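Local structure of putative curved DNA-binding protein (Chaetomium thermophilum var. thermophilum DSM 1495, 4IPA) at residues 161-174 and 345-358. The protein is a peptidase M24 family member with the methionine aminopeptidase fold, an Arx1 linked to ribosome biogenesis, and may bind DNA. Residues are numbered along the deposited sequence; the frame is centred on the assembly and turned at random.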
ATOM      1  N   ASN A 161       2.396   8.455   8.922  1.00 19.02           N
ATOM      2  CA  ASN A 161       3.073   7.166   8.797  1.00 20.43           C
ATOM      3  C   ASN A 161       4.035   6.897   9.965  1.00 21.68           C
ATOM      4  O   ASN A 161       4.039   5.804  10.542  1.00 20.07           O
ATOM      5  CB  ASN A 161       3.803   7.066   7.457  1.00 19.02           C
ATOM      6  CG  ASN A 161       4.295   5.665   7.162  1.00 19.50           C
ATOM      7  OD1 ASN A 161       3.561   4.695   7.330  1.00 18.80           O
ATOM      8  ND2 ASN A 161       5.558   5.547   6.734  1.00 18.57           N
ATOM      9  N   GLU A 162       4.831   7.903  10.316  1.00 22.38           N
ATOM     10  CA  GLU A 162       5.752   7.807  11.445  1.00 21.32           C
ATOM     11  C   GLU A 162       5.018   7.564  12.763  1.00 19.30           C
ATOM     12  O   GLU A 162       5.481   6.793  13.599  1.00 20.93           O
ATOM     13  CB  GLU A 162       6.614   9.072  11.562  1.00 18.41           C
ATOM     14  CG  GLU A 162       7.569   9.271  10.393  1.00 23.82           C
ATOM     15  CD  GLU A 162       8.561   8.122  10.240  1.00 27.47           C
ATOM     16  OE1 GLU A 162       9.232   7.783  11.237  1.00 25.97           O
ATOM     17  OE2 GLU A 162       8.672   7.558   9.127  1.00 23.94           O
ATOM     18  N   VAL A 163       3.888   8.235  12.949  1.00 18.10           N
ATOM     19  CA  VAL A 163       3.075   8.030  14.137  1.00 16.51           C
ATOM     20  C   VAL A 163       2.441   6.633  14.149  1.00 18.39           C
ATOM     21  O   VAL A 163       2.558   5.912  15.136  1.00 20.67           O
ATOM     22  CB  VAL A 163       1.992   9.114  14.299  1.00 15.20           C
ATOM     23  CG1 VAL A 163       1.061   8.782  15.487  1.00 12.45           C
ATOM     24  CG2 VAL A 163       2.652  10.461  14.495  1.00 13.34           C
ATOM     25  N   LEU A 164       1.782   6.249  13.060  1.00 16.79           N
ATOM     26  CA  LEU A 164       1.174   4.913  12.961  1.00 18.50           C
ATOM     27  C   LEU A 164       2.167   3.786  13.277  1.00 19.78           C
ATOM     28  O   LEU A 164       1.878   2.893  14.071  1.00 20.30           O
ATOM     29  CB  LEU A 164       0.567   4.687  11.569  1.00 16.05           C
ATOM     30  CG  LEU A 164      -0.042   3.304  11.345  1.00 19.36           C
ATOM     31  CD1 LEU A 164      -0.962   2.943  12.516  1.00 16.13           C
ATOM     32  CD2 LEU A 164      -0.792   3.212   9.994  1.00 14.79           C
ATOM     33  N   LEU A 165       3.336   3.826  12.650  1.00 16.11           N
ATOM     34  CA  LEU A 165       4.353   2.806  12.887  1.00 20.10           C
ATOM     35  C   LEU A 165       4.716   2.666  14.381  1.00 19.29           C
ATOM     36  O   LEU A 165       4.884   1.549  14.887  1.00 18.23           O
ATOM     37  CB  LEU A 165       5.600   3.084  12.037  1.00 17.82           C
ATOM     38  CG  LEU A 165       5.436   2.887  10.519  1.00 20.15           C
ATOM     39  CD1 LEU A 165       6.708   3.287   9.737  1.00 16.28           C
ATOM     40  CD2 LEU A 165       5.024   1.449  10.187  1.00 17.64           C
ATOM     41  N   ARG A 166       4.828   3.802  15.069  1.00 16.56           N
ATOM     42  CA  ARG A 166       5.143   3.836  16.495  1.00 19.21           C
ATOM     43  C   ARG A 166       3.981   3.355  17.366  1.00 21.50           C
ATOM     44  O   ARG A 166       4.200   2.756  18.417  1.00 23.12           O
ATOM     45  CB  ARG A 166       5.600   5.238  16.907  1.00 20.02           C
ATOM     46  CG  ARG A 166       7.061   5.490  16.578  1.00 19.84           C
ATOM     47  CD  ARG A 166       7.368   6.965  16.423  1.00 22.96           C
ATOM     48  NE  ARG A 166       8.760   7.154  16.031  1.00 24.77           N
ATOM     49  CZ  ARG A 166       9.191   7.142  14.769  1.00 26.82           C
ATOM     50  NH1 ARG A 166       8.330   6.957  13.770  1.00 20.74           N
ATOM     51  NH2 ARG A 166      10.483   7.308  14.509  1.00 23.22           N
ATOM     52  N   LEU A 167       2.751   3.589  16.913  1.00 20.93           N
ATOM     53  CA  LEU A 167       1.574   3.102  17.625  1.00 19.53           C
ATOM     54  C   LEU A 167       1.451   1.593  17.494  1.00 23.50           C
ATOM     55  O   LEU A 167       0.623   0.970  18.167  1.00 24.31           O
ATOM     56  CB  LEU A 167       0.300   3.775  17.106  1.00 21.54           C
ATOM     57  CG  LEU A 167       0.217   5.276  17.408  1.00 26.15           C
ATOM     58  CD1 LEU A 167      -1.041   5.922  16.830  1.00 21.03           C
ATOM     59  CD2 LEU A 167       0.273   5.474  18.914  1.00 29.99           C
ATOM     60  N   MET A 168       2.277   1.001  16.632  1.00 19.98           N
ATOM     61  CA  MET A 168       2.175  -0.430  16.362  1.00 21.41           C
ATOM     62  C   MET A 168       3.189  -1.265  17.146  1.00 19.14           C
ATOM     63  O   MET A 168       3.079  -2.486  17.219  1.00 20.43           O
ATOM     64  CB  MET A 168       2.285  -0.716  14.858  1.00 18.99           C
ATOM     65  CG  MET A 168       1.102  -0.204  14.020  1.00 20.57           C
ATOM     66  SD  MET A 168       1.260  -0.666  12.270  1.00 20.82           S
ATOM     67  CE  MET A 168       0.785  -2.406  12.292  1.00 16.33           C
ATOM     68  N   VAL A 169       4.188  -0.610  17.713  1.00 20.91           N
ATOM     69  CA  VAL A 169       5.102  -1.278  18.620  1.00 21.25           C
ATOM     70  C   VAL A 169       4.303  -1.776  19.828  1.00 21.14           C
ATOM     71  O   VAL A 169       3.649  -0.987  20.504  1.00 22.37           O
ATOM     72  CB  VAL A 169       6.230  -0.329  19.057  1.00 17.56           C
ATOM     73  CG1 VAL A 169       7.218  -1.061  19.980  1.00 22.75           C
ATOM     74  CG2 VAL A 169       6.952   0.194  17.826  1.00 15.95           C
ATOM     75  N   PRO A 170       4.300  -3.100  20.061  1.00 19.57           N
ATOM     76  CA  PRO A 170       3.629  -3.691  21.225  1.00 23.38           C
ATOM     77  C   PRO A 170       4.112  -3.016  22.505  1.00 26.97           C
ATOM     78  O   PRO A 170       5.308  -2.749  22.640  1.00 24.76           O
ATOM     79  CB  PRO A 170       4.088  -5.146  21.186  1.00 21.23           C
ATOM     80  CG  PRO A 170       4.290  -5.407  19.734  1.00 23.48           C
ATOM     81  CD  PRO A 170       4.854  -4.127  19.165  1.00 18.62           C
ATOM     82  N   PRO A 171       3.186  -2.718  23.424  1.00 29.09           N
ATOM     83  CA  PRO A 171       3.503  -1.929  24.618  1.00 29.98           C
ATOM     84  C   PRO A 171       4.705  -2.483  25.373  1.00 28.80           C
ATOM     85  O   PRO A 171       4.762  -3.676  25.662  1.00 28.77           O
ATOM     86  CB  PRO A 171       2.232  -2.059  25.461  1.00 31.43           C
ATOM     87  CG  PRO A 171       1.145  -2.244  24.441  1.00 34.32           C
ATOM     88  CD  PRO A 171       1.764  -3.111  23.382  1.00 29.74           C
ATOM     89  N   GLY A 172       5.672  -1.622  25.655  1.00 26.67           N
ATOM     90  CA  GLY A 172       6.787  -1.984  26.508  1.00 31.42           C
ATOM     91  C   GLY A 172       7.969  -2.669  25.844  1.00 32.70           C
ATOM     92  O   GLY A 172       9.034  -2.802  26.454  1.00 27.91           O
ATOM     93  N   LEU A 173       7.793  -3.099  24.600  1.00 27.54           N
ATOM     94  CA  LEU A 173       8.846  -3.813  23.884  1.00 27.43           C
ATOM     95  C   LEU A 173      10.169  -3.041  23.873  1.00 28.19           C
ATOM     96  O   LEU A 173      11.247  -3.622  23.979  1.00 29.56           O
ATOM     97  CB  LEU A 173       8.398  -4.122  22.452  1.00 23.37           C
ATOM     98  CG  LEU A 173       9.307  -5.059  21.656  1.00 31.91           C
ATOM     99  CD1 LEU A 173       9.292  -6.473  22.271  1.00 32.77           C
ATOM    100  CD2 LEU A 173       8.909  -5.088  20.170  1.00 26.69           C
ATOM    101  N   LEU A 174      10.094  -1.724  23.755  1.00 27.52           N
ATOM    102  CA  LEU A 174      11.310  -0.929  23.657  1.00 28.80           C
ATOM    103  C   LEU A 174      11.481   0.044  24.837  1.00 28.84           C
ATOM    104  O   LEU A 174      12.342   0.916  24.804  1.00 25.88           O
ATOM    105  CB  LEU A 174      11.347  -0.179  22.318  1.00 28.35           C
ATOM    106  CG  LEU A 174      11.046  -0.995  21.043  1.00 32.80           C
ATOM    107  CD1 LEU A 174      10.685  -0.078  19.848  1.00 26.55           C
ATOM    108  CD2 LEU A 174      12.183  -1.973  20.673  1.00 27.48           C
ATOM    109  N   LEU A 345       1.227   6.256   1.489  1.00 14.70           N
ATOM    110  CA  LEU A 345       2.419   5.445   1.683  1.00 17.16           C
ATOM    111  C   LEU A 345       2.013   4.062   2.156  1.00 14.98           C
ATOM    112  O   LEU A 345       1.022   3.899   2.865  1.00 14.59           O
ATOM    113  CB  LEU A 345       3.337   6.081   2.715  1.00 15.82           C
ATOM    114  CG  LEU A 345       3.927   7.441   2.329  1.00 20.63           C
ATOM    115  CD1 LEU A 345       4.417   8.182   3.587  1.00 19.28           C
ATOM    116  CD2 LEU A 345       5.043   7.254   1.308  1.00 18.49           C
ATOM    117  N   LEU A 346       2.796   3.065   1.773  1.00 15.33           N
ATOM    118  CA  LEU A 346       2.522   1.704   2.166  1.00 14.96           C
ATOM    119  C   LEU A 346       3.879   1.056   2.389  1.00 17.25           C
ATOM    120  O   LEU A 346       4.747   1.049   1.506  1.00 16.31           O
ATOM    121  CB  LEU A 346       1.693   0.958   1.101  1.00 13.97           C
ATOM    122  CG  LEU A 346       0.826  -0.211   1.608  1.00 19.03           C
ATOM    123  CD1 LEU A 346      -0.243  -0.694   0.583  1.00 11.86           C
ATOM    124  CD2 LEU A 346       1.689  -1.380   2.081  1.00 13.32           C
ATOM    125  N   THR A 347       4.053   0.539   3.593  1.00 14.17           N
ATOM    126  CA  THR A 347       5.298  -0.072   4.001  1.00 14.00           C
ATOM    127  C   THR A 347       4.988  -1.477   4.500  1.00 13.79           C
ATOM    128  O   THR A 347       4.052  -1.675   5.275  1.00 15.36           O
ATOM    129  CB  THR A 347       5.936   0.738   5.156  1.00 16.63           C
ATOM    130  OG1 THR A 347       6.071   2.118   4.770  1.00 18.50           O
ATOM    131  CG2 THR A 347       7.304   0.175   5.529  1.00 14.82           C
ATOM    132  N   THR A 348       5.766  -2.459   4.072  1.00 14.45           N
ATOM    133  CA  THR A 348       5.654  -3.797   4.648  1.00 14.51           C
ATOM    134  C   THR A 348       6.655  -3.941   5.793  1.00 14.46           C
ATOM    135  O   THR A 348       7.854  -3.807   5.580  1.00 16.51           O
ATOM    136  CB  THR A 348       5.895  -4.877   3.587  1.00 16.90           C
ATOM    137  OG1 THR A 348       4.836  -4.824   2.622  1.00 13.73           O
ATOM    138  CG2 THR A 348       5.930  -6.286   4.247  1.00 16.87           C
ATOM    139  N   ILE A 349       6.164  -4.183   7.004  1.00 13.82           N
ATOM    140  CA  ILE A 349       7.036  -4.269   8.176  1.00 17.56           C
ATOM    141  C   ILE A 349       7.085  -5.649   8.816  1.00 19.94           C
ATOM    142  O   ILE A 349       6.186  -6.472   8.643  1.00 16.91           O
ATOM    143  CB  ILE A 349       6.602  -3.310   9.302  1.00 16.58           C
ATOM    144  CG1 ILE A 349       5.251  -3.760   9.873  1.00 15.90           C
ATOM    145  CG2 ILE A 349       6.614  -1.855   8.821  1.00 14.56           C
ATOM    146  CD1 ILE A 349       4.751  -2.932  11.037  1.00 16.89           C
ATOM    147  N   ALA A 350       8.144  -5.870   9.589  1.00 18.87           N
ATOM    148  CA  ALA A 350       8.218  -7.018  10.477  1.00 21.82           C
ATOM    149  C   ALA A 350       8.312  -6.545  11.929  1.00 22.48           C
ATOM    150  O   ALA A 350       9.003  -5.575  12.236  1.00 20.88           O
ATOM    151  CB  ALA A 350       9.403  -7.894  10.123  1.00 23.50           C
ATOM    152  N   ILE A 351       7.591  -7.229  12.806  1.00 20.18           N
ATOM    153  CA  ILE A 351       7.619  -6.932  14.217  1.00 21.22           C
ATOM    154  C   ILE A 351       8.383  -8.043  14.905  1.00 23.55           C
ATOM    155  O   ILE A 351       7.958  -9.193  14.879  1.00 22.09           O
ATOM    156  CB  ILE A 351       6.202  -6.855  14.796  1.00 21.32           C
ATOM    157  CG1 ILE A 351       5.346  -5.903  13.944  1.00 22.50           C
ATOM    158  CG2 ILE A 351       6.258  -6.416  16.250  1.00 22.35           C
ATOM    159  CD1 ILE A 351       3.945  -5.586  14.501  1.00 18.01           C
ATOM    160  N   THR A 352       9.528  -7.711  15.493  1.00 27.39           N
ATOM    161  CA  THR A 352      10.315  -8.709  16.207  1.00 26.27           C
ATOM    162  C   THR A 352      10.646  -8.220  17.610  1.00 27.88           C
ATOM    163  O   THR A 352      10.267  -7.112  18.009  1.00 25.30           O
ATOM    164  CB  THR A 352      11.657  -8.987  15.503  1.00 25.25           C
ATOM    165  OG1 THR A 352      12.503  -7.833  15.629  1.00 31.59           O
ATOM    166  CG2 THR A 352      11.456  -9.309  14.033  1.00 28.99           C
ATOM    167  N   LYS A 353      11.378  -9.065  18.332  1.00 27.30           N
ATOM    168  CA  LYS A 353      11.964  -8.763  19.633  1.00 30.34           C
ATOM    169  C   LYS A 353      12.462  -7.339  19.710  1.00 32.23           C
ATOM    170  O   LYS A 353      12.252  -6.643  20.702  1.00 30.40           O
ATOM    171  CB  LYS A 353      13.186  -9.656  19.821  1.00 36.92           C
ATOM    172  CG  LYS A 353      13.098 -10.659  20.923  1.00 38.04           C
ATOM    173  CD  LYS A 353      14.247 -11.652  20.779  1.00 47.64           C
ATOM    174  CE  LYS A 353      15.560 -10.932  20.512  1.00 48.84           C
ATOM    175  NZ  LYS A 353      16.671 -11.889  20.234  1.00 56.28           N
ATOM    176  N   ASN A 354      13.165  -6.934  18.658  1.00 32.98           N
ATOM    177  CA  ASN A 354      13.835  -5.645  18.618  1.00 31.03           C
ATOM    178  C   ASN A 354      12.957  -4.512  18.112  1.00 32.10           C
ATOM    179  O   ASN A 354      13.448  -3.430  17.808  1.00 33.43           O
ATOM    180  CB  ASN A 354      15.086  -5.757  17.756  1.00 33.89           C
ATOM    181  CG  ASN A 354      16.150  -6.638  18.393  1.00 42.43           C
ATOM    182  OD1 ASN A 354      16.424  -6.534  19.594  1.00 33.37           O
ATOM    183  ND2 ASN A 354      16.747  -7.518  17.593  1.00 40.15           N
ATOM    184  N   GLY A 355      11.656  -4.758  18.027  1.00 28.32           N
ATOM    185  CA  GLY A 355      10.736  -3.761  17.519  1.00 29.66           C
ATOM    186  C   GLY A 355      10.419  -3.913  16.034  1.00 29.52           C
ATOM    187  O   GLY A 355      10.353  -5.023  15.485  1.00 28.95           O
ATOM    188  N   ILE A 356      10.221  -2.779  15.377  1.00 28.11           N
ATOM    189  CA  ILE A 356       9.677  -2.774  14.034  1.00 24.26           C
ATOM    190  C   ILE A 356      10.738  -2.468  13.005  1.00 28.91           C
ATOM    191  O   ILE A 356      11.405  -1.429  13.082  1.00 26.83           O
ATOM    192  CB  ILE A 356       8.508  -1.767  13.909  1.00 25.56           C
ATOM    193  CG1 ILE A 356       7.263  -2.354  14.585  1.00 22.52           C
ATOM    194  CG2 ILE A 356       8.238  -1.419  12.439  1.00 21.35           C
ATOM    195  CD1 ILE A 356       6.028  -1.528  14.435  1.00 21.43           C
ATOM    196  N   THR A 357      10.871  -3.388  12.047  1.00 24.73           N
ATOM    197  CA  THR A 357      11.768  -3.247  10.900  1.00 23.83           C
ATOM    198  C   THR A 357      10.984  -3.059   9.602  1.00 22.87           C
ATOM    199  O   THR A 357      10.024  -3.799   9.323  1.00 21.00           O
ATOM    200  CB  THR A 357      12.626  -4.524  10.719  1.00 26.34           C
ATOM    201  OG1 THR A 357      13.277  -4.835  11.949  1.00 36.46           O
ATOM    202  CG2 THR A 357      13.685  -4.322   9.634  1.00 23.74           C
ATOM    203  N   ARG A 358      11.401  -2.090   8.795  1.00 22.37           N
ATOM    204  CA  ARG A 358      10.775  -1.871   7.491  1.00 21.65           C
ATOM    205  C   ARG A 358      11.415  -2.808   6.471  1.00 23.76           C
ATOM    206  O   ARG A 358      12.465  -2.502   5.917  1.00 28.93           O
ATOM    207  CB  ARG A 358      10.930  -0.415   7.035  1.00 19.80           C
ATOM    208  CG  ARG A 358      10.519   0.622   8.076  1.00 19.99           C
ATOM    209  CD  ARG A 358      10.584   2.075   7.531  1.00 24.55           C
ATOM    210  NE  ARG A 358      10.807   3.030   8.622  1.00 22.83           N
ATOM    211  CZ  ARG A 358      10.147   4.170   8.801  1.00 25.83           C
ATOM    212  NH1 ARG A 358       9.197   4.538   7.953  1.00 24.82           N
ATOM    213  NH2 ARG A 358      10.448   4.960   9.832  1.00 27.35           N
TER
HETATM  214  O   HOH W   1       3.481   3.062   5.202  1.00 17.78           O
HETATM  215  O   HOH W   2       8.146   3.721   5.621  1.00 26.06           O
HETATM  216  O   HOH W   3      12.318  -6.874  23.556  1.00 40.97           O
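The guanidinium of Arg358 has Leu165 CD1 over one face, displaced toward the rim and 3.3 Å from Arg358 NH1, while the Glu162 carboxylate and water 2 lie at its edge, in plane. The Arg166 guanidinium holds Glu162 O at its own edge, 2.9 Å from Arg166 NH1. Glu162 and Arg358 form an end-on salt bridge, their planes 20° apart, in which both terminal nitrogens converge on one oxygen. Arg358 NH2 uses the syn lone pair of Glu162 OE2 (3.2 Å); Arg358 NH1 meets the same oxygen on its syn side but tilted out of the carboxylate plane, and the further bond from Arg358 NH2 to Glu162 OE1 is weak. A bend at chi2 (-60°) folds the Glu162 chain, and its OE1 takes a 2.8 Å bond from Arg166 NH1, from above the carboxylate plane. An alanine in place of Glu162 would remove this shared anion and would probably leave the two like-charged guanidinium groups near each other without their mate. Water 2 accepts from Arg358 NH1 and donates to Thr347 OG1, and water 1 joins that hydroxyl to Asn161 OD1.

Further along, the contact turns apolar. Ile356 CD1 packs on Met168 CB and on Val169 CG2, each at 3.9 Å; Leu165 and Ile349 run past each other in opposite directions, touching through CD2 and CG2. Pro170 rests on Ile351, and Leu173 CD2 presses on Gly355 CA at a tight 3.5 Å, against the hairpin's type I turn, where Thr352 forms an ST turn.

Helix 148-167 and the loop after it thereby pack on a face of the antiparallel sheet, as in the pita-bread fold of the M24 family, with strand 355-360 at the sheet's edge; Met168 also reaches Trp251 and Val253 on strand 250-258, while helix 379-386 packs against Val163 and Glu162.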